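Local coordinates for protein class D beta-lactamase (Fusobacterium nucleatum subsp. polymorphum, PDB 4IED) that probably hydrolyses beta-lactams to substituted beta-amino acids, as expected of a class D beta-lactamase, at residues Leu127-Ile137 and Pro149-Leu160. Residues are numbered along the deposited sequence; the frame is centred on the assembly and turned at random.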
loop_
_atom_site.group_PDB
_atom_site.type_symbol
_atom_site.label_atom_id
_atom_site.label_comp_id
_atom_site.label_asym_id
_atom_site.label_seq_id
_atom_site.Cartn_x
_atom_site.Cartn_y
_atom_site.Cartn_z
ATOM N N LEU A 127 5.690 -13.864 0.623
ATOM C CA LEU A 127 4.551 -13.584 1.510
ATOM C C LEU A 127 4.817 -14.188 2.918
ATOM O O LEU A 127 4.504 -13.613 3.929
ATOM C CB LEU A 127 3.246 -14.150 0.980
ATOM C CG LEU A 127 2.697 -13.557 -0.338
ATOM C CD1 LEU A 127 1.376 -14.227 -0.781
ATOM C CD2 LEU A 127 2.516 -12.076 -0.209
ATOM N N ASN A 128 5.432 -15.382 2.918
ATOM C CA ASN A 128 5.623 -16.103 4.161
ATOM C C ASN A 128 6.725 -15.431 4.984
ATOM O O ASN A 128 6.598 -15.304 6.221
ATOM C CB ASN A 128 5.981 -17.551 3.895
ATOM C CG ASN A 128 4.771 -18.380 3.474
ATOM O OD1 ASN A 128 3.674 -17.842 3.380
ATOM N ND2 ASN A 128 4.948 -19.626 3.237
ATOM N N LYS A 129 7.770 -14.930 4.292
ATOM C CA LYS A 129 8.884 -14.188 4.944
ATOM C C LYS A 129 8.362 -12.889 5.575
ATOM O O LYS A 129 8.803 -12.493 6.680
ATOM C CB LYS A 129 9.973 -13.939 3.971
ATOM C CG LYS A 129 10.840 -15.140 3.730
ATOM C CD LYS A 129 11.531 -14.931 2.397
ATOM C CE LYS A 129 12.557 -13.875 2.520
ATOM N NZ LYS A 129 13.404 -13.972 1.294
ATOM N N LEU A 130 7.433 -12.204 4.884
ATOM C CA LEU A 130 6.749 -11.049 5.392
ATOM C C LEU A 130 5.658 -11.279 6.397
ATOM O O LEU A 130 5.135 -10.351 6.996
ATOM C CB LEU A 130 6.130 -10.244 4.223
ATOM C CG LEU A 130 7.087 -9.572 3.259
ATOM C CD1 LEU A 130 6.468 -9.288 1.918
ATOM C CD2 LEU A 130 7.803 -8.354 3.850
ATOM N N ASN A 131 5.225 -12.559 6.523
ATOM C CA ASN A 131 4.039 -12.924 7.226
ATOM C C ASN A 131 2.837 -12.002 6.809
ATOM O O ASN A 131 2.116 -11.477 7.649
ATOM C CB ASN A 131 4.203 -12.848 8.720
ATOM C CG ASN A 131 3.067 -13.522 9.449
ATOM O OD1 ASN A 131 2.530 -14.576 9.012
ATOM N ND2 ASN A 131 2.702 -12.957 10.578
ATOM N N TYR A 132 2.675 -11.823 5.492
ATOM C CA TYR A 132 1.768 -10.828 4.874
ATOM C C TYR A 132 0.324 -11.304 4.911
ATOM O O TYR A 132 -0.097 -12.197 4.145
ATOM C CB TYR A 132 2.179 -10.551 3.405
ATOM C CG TYR A 132 1.416 -9.414 2.759
ATOM C CD1 TYR A 132 0.185 -9.601 2.232
ATOM C CD2 TYR A 132 1.981 -8.115 2.650
ATOM C CE1 TYR A 132 -0.500 -8.529 1.685
ATOM C CE2 TYR A 132 1.294 -7.080 2.092
ATOM C CZ TYR A 132 0.033 -7.263 1.595
ATOM O OH TYR A 132 -0.622 -6.245 0.972
ATOM N N GLY A 133 -0.496 -10.682 5.764
ATOM C CA GLY A 133 -1.884 -11.025 5.812
ATOM C C GLY A 133 -2.124 -12.508 5.950
ATOM O O GLY A 133 -1.446 -13.190 6.718
ATOM N N ASN A 134 -3.123 -13.028 5.263
ATOM C CA ASN A 134 -3.366 -14.462 5.287
ATOM C C ASN A 134 -2.448 -15.330 4.430
ATOM O O ASN A 134 -2.522 -16.572 4.437
ATOM C CB ASN A 134 -4.855 -14.779 4.998
ATOM C CG ASN A 134 -5.274 -14.438 3.576
ATOM O OD1 ASN A 134 -4.408 -14.136 2.701
ATOM N ND2 ASN A 134 -6.619 -14.516 3.316
ATOM N N LYS A 135 -1.604 -14.660 3.645
ATOM C CA LYS A 135 -0.563 -15.378 2.859
ATOM C C LYS A 135 -1.193 -16.330 1.792
ATOM O O LYS A 135 -0.546 -17.260 1.314
ATOM C CB LYS A 135 0.436 -16.138 3.717
ATOM C CG LYS A 135 1.168 -15.309 4.763
ATOM C CD LYS A 135 1.734 -16.095 5.911
ATOM C CE LYS A 135 0.729 -16.464 7.002
ATOM N NZ LYS A 135 0.161 -15.334 7.743
ATOM N N GLU A 136 -2.385 -16.070 1.323
ATOM C CA GLU A 136 -3.031 -16.986 0.385
ATOM C C GLU A 136 -2.836 -16.471 -1.057
ATOM O O GLU A 136 -3.212 -15.317 -1.361
ATOM C CB GLU A 136 -4.503 -17.047 0.692
ATOM C CG GLU A 136 -4.751 -17.622 2.083
ATOM C CD GLU A 136 -4.331 -19.072 2.174
ATOM O OE1 GLU A 136 -4.750 -19.889 1.339
ATOM O OE2 GLU A 136 -3.682 -19.412 3.166
ATOM N N ILE A 137 -2.359 -17.350 -1.894
ATOM C CA ILE A 137 -2.178 -17.102 -3.300
ATOM C C ILE A 137 -3.265 -17.798 -4.134
ATOM O O ILE A 137 -3.477 -17.435 -5.308
ATOM C CB ILE A 137 -0.748 -17.401 -3.807
ATOM C CG1 ILE A 137 0.209 -16.427 -3.096
ATOM C CG2 ILE A 137 -0.694 -17.409 -5.341
ATOM C CD1 ILE A 137 1.605 -16.953 -3.357
ATOM N N PRO A 149 -7.437 -14.814 -3.268
ATOM C CA PRO A 149 -7.771 -15.010 -1.886
ATOM C C PRO A 149 -6.937 -14.254 -0.892
ATOM O O PRO A 149 -7.270 -14.271 0.327
ATOM C CB PRO A 149 -7.569 -16.476 -1.705
ATOM C CG PRO A 149 -6.455 -16.811 -2.630
ATOM C CD PRO A 149 -6.677 -15.948 -3.837
ATOM N N LEU A 150 -5.920 -13.497 -1.334
ATOM C CA LEU A 150 -5.089 -12.778 -0.330
ATOM C C LEU A 150 -5.899 -11.687 0.336
ATOM O O LEU A 150 -6.658 -10.919 -0.281
ATOM C CB LEU A 150 -3.919 -12.143 -1.058
ATOM C CG LEU A 150 -2.824 -11.421 -0.176
ATOM C CD1 LEU A 150 -2.248 -12.409 0.806
ATOM C CD2 LEU A 150 -1.735 -10.870 -1.069
ATOM N N LYS A 151 -5.726 -11.580 1.649
ATOM C CA LYS A 151 -6.382 -10.509 2.437
ATOM C C LYS A 151 -5.388 -10.096 3.548
ATOM O O LYS A 151 -4.562 -10.895 4.036
ATOM C CB LYS A 151 -7.653 -10.997 3.105
ATOM C CG LYS A 151 -8.799 -11.408 2.172
ATOM C CD LYS A 151 -9.951 -11.887 3.016
ATOM C CE LYS A 151 -11.102 -12.231 2.110
ATOM N NZ LYS A 151 -12.204 -12.742 2.943
ATOM N N ILE A 152 -5.456 -8.815 3.910
ATOM C CA ILE A 152 -4.670 -8.156 4.941
ATOM C C ILE A 152 -5.431 -7.071 5.613
ATOM O O ILE A 152 -6.298 -6.437 4.981
ATOM C CB ILE A 152 -3.301 -7.670 4.365
ATOM C CG1 ILE A 152 -2.344 -7.266 5.467
ATOM C CG2 ILE A 152 -3.527 -6.563 3.371
ATOM C CD1 ILE A 152 -0.874 -6.959 5.026
ATOM N N SER A 153 -5.220 -6.874 6.928
ATOM C CA SER A 153 -5.914 -5.835 7.650
ATOM C C SER A 153 -5.158 -4.526 7.705
ATOM O O SER A 153 -3.980 -4.494 7.444
ATOM C CB SER A 153 -6.279 -6.310 9.061
ATOM O OG SER A 153 -5.071 -6.348 9.849
ATOM N N ALA A 154 -5.872 -3.448 8.048
ATOM C CA ALA A 154 -5.210 -2.137 8.198
ATOM C C ALA A 154 -4.114 -2.274 9.264
ATOM O O ALA A 154 -3.057 -1.729 9.095
ATOM C CB ALA A 154 -6.247 -1.022 8.530
ATOM N N MET A 155 -4.411 -2.965 10.361
ATOM C CA MET A 155 -3.430 -3.099 11.459
ATOM C C MET A 155 -2.193 -3.860 10.935
ATOM O O MET A 155 -1.046 -3.490 11.265
ATOM C CB MET A 155 -4.019 -3.865 12.666
ATOM C CG MET A 155 -3.239 -3.687 13.918
ATOM S SD MET A 155 -3.468 -2.066 14.641
ATOM C CE MET A 155 -5.059 -2.058 15.198
ATOM N N GLU A 156 -2.353 -4.896 10.145
ATOM C CA GLU A 156 -1.289 -5.668 9.608
ATOM C C GLU A 156 -0.485 -4.828 8.666
ATOM O O GLU A 156 0.763 -4.954 8.655
ATOM C CB GLU A 156 -1.916 -6.926 8.908
ATOM C CG GLU A 156 -2.266 -8.034 9.881
ATOM C CD GLU A 156 -3.043 -9.134 9.279
ATOM O OE1 GLU A 156 -3.661 -9.078 8.212
ATOM O OE2 GLU A 156 -3.089 -10.191 10.038
ATOM N N GLN A 157 -1.117 -4.034 7.816
ATOM C CA GLN A 157 -0.387 -3.152 6.874
ATOM C C GLN A 157 0.499 -2.204 7.701
ATOM O O GLN A 157 1.692 -2.012 7.362
ATOM C CB GLN A 157 -1.318 -2.343 6.035
ATOM C CG GLN A 157 -2.181 -3.149 5.057
ATOM C CD GLN A 157 -1.853 -2.957 3.616
ATOM O OE1 GLN A 157 -2.814 -3.019 2.699
ATOM N NE2 GLN A 157 -0.653 -2.750 3.288
ATOM N N VAL A 158 -0.019 -1.568 8.732
ATOM C CA VAL A 158 0.731 -0.614 9.554
ATOM C C VAL A 158 1.943 -1.283 10.155
ATOM O O VAL A 158 3.021 -0.686 10.209
ATOM C CB VAL A 158 -0.217 0.014 10.594
ATOM C CG1 VAL A 158 0.624 0.800 11.630
ATOM C CG2 VAL A 158 -1.196 0.933 9.915
ATOM N N LYS A 159 1.785 -2.508 10.666
ATOM C CA LYS A 159 2.940 -3.208 11.261
ATOM C C LYS A 159 4.048 -3.406 10.250
ATOM O O LYS A 159 5.238 -3.136 10.517
ATOM C CB LYS A 159 2.488 -4.508 11.925
ATOM C CG LYS A 159 1.644 -4.327 13.188
ATOM C CD LYS A 159 1.288 -5.564 13.984
ATOM C CE LYS A 159 0.283 -5.241 15.137
ATOM N NZ LYS A 159 -0.357 -6.481 15.766
ATOM N N LEU A 160 3.691 -3.809 9.030
ATOM C CA LEU A 160 4.651 -4.008 7.990
ATOM C C LEU A 160 5.343 -2.713 7.572
ATOM O O LEU A 160 6.567 -2.649 7.316
ATOM C CB LEU A 160 4.080 -4.652 6.754
ATOM C CG LEU A 160 3.827 -6.128 6.769
ATOM C CD1 LEU A 160 2.906 -6.501 5.600
ATOM C CD2 LEU A 160 5.100 -6.903 6.763
HETATM O O HOH W 1 0.545 -3.815 1.116
#
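Asn134 grips the 149-160 segment with both ends of its amide as well as its backbone. Asn134 ND2 donates a hydrogen bond to Pro149 O (3.1 Å), which lies close to the Asn134 amide plane. Asn134 OD1 accepts from Lys151 N at 3.1 Å. A second donor, Glu136 N, reaches the same OD1 from the opposite face of the amide, closing an Asx turn. With CG between its backbone N and carbonyl carbon (chi1 67°), the amide swings over the Pro149-Lys151 backbone, and Asn134 N adds a nearly straight bond to Lys151 O at 2.9 Å. Gly133 packs its CA 3.2 Å from that Lys151 O and 3.6 Å from Glu156 OE1. Tyr132 completes the Tyr-Gly-Asn motif of class D enzymes. Ile152 CD1 sits over the centre of the Tyr132 ring, 3.6 Å from its centroid, a CH-pi contact; Leu160 CD1 and Leu150 CD2 come in obliquely, and Phe59 packs edge-to-face. A water 2.7 Å from Tyr132 OH also accepts a weak hydrogen bond from Gln157 NE2; Gln157 OE1 is hydrogen-bonded to Ser58 OG. Ser153, the N-cap, accepts from Glu156 N through OG while Glu156 OE1 accepts from Ser153 N, a capping box, and Glu156 OE2 is salt-bridged to Arg52. The doubly gripped OD1 and in-plane ND2 bond should hold the Asn134 amide in one orientation, pinning the Tyr132-Lys135 turn to the extended loop leading into helix 154-165.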